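Local coordinates for protein O-methyltransferase (PDB 4CE0) that probably methylates the 4'-hydroxyl of the rhamnose unit during spinosyn biosynthesis, as a magnesium-dependent, S-adenosylmethionine-using enzyme of the TylF/MycF family, at residues 8-11 with 12-16. Residues are numbered along the deposited sequence; the frame is centred on the assembly and turned at random.
Sequences YLDL and LKKVL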
loop_
_atom_site.group_PDB
_atom_site.type_symbol
_atom_site.label_atom_id
_atom_site.label_comp_id
_atom_site.label_asym_id
_atom_site.label_seq_id
_atom_site.Cartn_x
_atom_site.Cartn_y
_atom_site.Cartn_z
ATOM N N TYR A 8 1.781 7.173 -4.122
ATOM C CA TYR A 8 2.205 6.633 -2.834
ATOM C C TYR A 8 1.201 6.925 -1.741
ATOM O O TYR A 8 0.689 6.009 -1.090
ATOM C CB TYR A 8 3.551 7.233 -2.476
ATOM C CG TYR A 8 4.091 6.888 -1.113
ATOM C CD1 TYR A 8 4.242 5.556 -0.704
ATOM C CD2 TYR A 8 4.463 7.893 -0.227
ATOM C CE1 TYR A 8 4.765 5.234 0.555
ATOM C CE2 TYR A 8 5.006 7.579 1.043
ATOM C CZ TYR A 8 5.145 6.258 1.418
ATOM O OH TYR A 8 5.660 5.984 2.664
ATOM N N LEU A 9 0.897 8.208 -1.543
ATOM C CA LEU A 9 0.014 8.601 -0.447
ATOM C C LEU A 9 -1.431 8.098 -0.622
ATOM O O LEU A 9 -2.090 7.700 0.349
ATOM C CB LEU A 9 0.030 10.109 -0.272
ATOM C CG LEU A 9 1.389 10.674 0.105
ATOM C CD1 LEU A 9 1.333 12.201 0.216
ATOM C CD2 LEU A 9 1.843 10.107 1.412
ATOM N N ASP A 10 -1.907 8.075 -1.853
ATOM C CA ASP A 10 -3.231 7.545 -2.123
ATOM C C ASP A 10 -3.282 6.067 -1.792
ATOM O O ASP A 10 -4.207 5.608 -1.107
ATOM C CB ASP A 10 -3.598 7.746 -3.590
ATOM C CG ASP A 10 -5.016 7.285 -3.902
ATOM O OD1 ASP A 10 -5.977 7.883 -3.353
ATOM O OD2 ASP A 10 -5.172 6.339 -4.703
ATOM N N LEU A 11 -2.278 5.307 -2.246
ATOM C CA LEU A 11 -2.233 3.894 -1.860
ATOM C C LEU A 11 -2.143 3.703 -0.334
ATOM O O LEU A 11 -2.825 2.830 0.246
ATOM C CB LEU A 11 -1.114 3.154 -2.582
ATOM C CG LEU A 11 -0.883 1.700 -2.163
ATOM C CD1 LEU A 11 -2.072 0.821 -2.416
ATOM C CD2 LEU A 11 0.403 1.175 -2.904
ATOM N N LEU A 12 -1.310 4.504 0.311
ATOM C CA LEU A 12 -1.117 4.391 1.762
ATOM C C LEU A 12 -2.432 4.512 2.544
ATOM O O LEU A 12 -2.682 3.714 3.457
ATOM C CB LEU A 12 -0.100 5.409 2.260
ATOM C CG LEU A 12 0.399 5.251 3.702
ATOM C CD1 LEU A 12 0.898 3.833 3.996
ATOM C CD2 LEU A 12 1.493 6.229 3.989
ATOM N N LYS A 13 -3.274 5.471 2.165
ATOM C CA LYS A 13 -4.586 5.660 2.821
ATOM C C LYS A 13 -5.445 4.414 2.698
ATOM O O LYS A 13 -6.093 4.012 3.659
ATOM C CB LYS A 13 -5.304 6.902 2.259
ATOM C CG LYS A 13 -4.579 8.200 2.675
ATOM C CD LYS A 13 -5.255 9.449 2.190
ATOM C CE LYS A 13 -5.166 9.575 0.699
ATOM N NZ LYS A 13 -5.453 10.976 0.289
ATOM N N LYS A 14 -5.453 3.808 1.514
ATOM C CA LYS A 14 -6.180 2.568 1.299
ATOM C C LYS A 14 -5.609 1.467 2.179
ATOM O O LYS A 14 -6.342 0.678 2.776
ATOM C CB LYS A 14 -6.066 2.135 -0.166
ATOM C CG LYS A 14 -6.875 2.955 -1.172
ATOM C CD LYS A 14 -6.472 2.472 -2.586
ATOM C CE LYS A 14 -7.282 3.091 -3.726
ATOM N NZ LYS A 14 -6.914 4.515 -3.962
ATOM N N VAL A 15 -4.281 1.400 2.245
ATOM C CA VAL A 15 -3.638 0.371 3.057
ATOM C C VAL A 15 -3.887 0.543 4.571
ATOM O O VAL A 15 -4.233 -0.409 5.249
ATOM C CB VAL A 15 -2.128 0.324 2.781
ATOM C CG1 VAL A 15 -1.493 -0.818 3.551
ATOM C CG2 VAL A 15 -1.900 0.195 1.261
ATOM N N LEU A 16 -3.693 1.746 5.094
ATOM C CA LEU A 16 -3.825 1.981 6.530
ATOM C C LEU A 16 -5.249 1.725 7.051
ATOM O O LEU A 16 -5.434 1.341 8.196
ATOM C CB LEU A 16 -3.438 3.429 6.846
ATOM C CG LEU A 16 -1.970 3.753 6.710
ATOM C CD1 LEU A 16 -1.744 5.289 6.653
ATOM C CD2 LEU A 16 -1.229 3.140 7.854
HETATM O O HOH W 1 -5.873 10.111 -2.196
#
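The ring of Tyr-8 meets Leu-12 one turn further along the helix obliquely, its CZ 4.5 Å from Leu-12 CD2, a loose apolar touch. The other flat group, the carboxylate of Asp-10, is held through both oxygens. Asp-10 OD2 forms a short salt bridge with Lys-14 NZ (2.6 Å), while Asp-10 OD1 accepts from a water (2.5 Å) that in turn accepts from Lys-13 NZ; this double hold should limit rotation of the carboxylate. Lys-14 runs extended as far as CE and turns only at its last torsion (chi4 73°), which brings the ammonium over to Asp-10. Leu-11 and Val-15 pack i to i+4, Leu-11 CD1 lying 3.7 Å from Val-15 CG2. Backbone bonds such as Val-15 N to Leu-11 O (2.9 Å) keep the helical turns together; the one from Lys-14 N to Asp-10 O is weak. Lys-13 NZ also forms a salt bridge with Asp-61, tying the polar side to helix 56-73. Tyr-8 and Leu-12 rest on Ala-95 of helix 88-100, and Leu-11 and Val-15 meet their counterparts in the second subunit, so helix 6-16 lies between two helices of its own chain and the dimer partner.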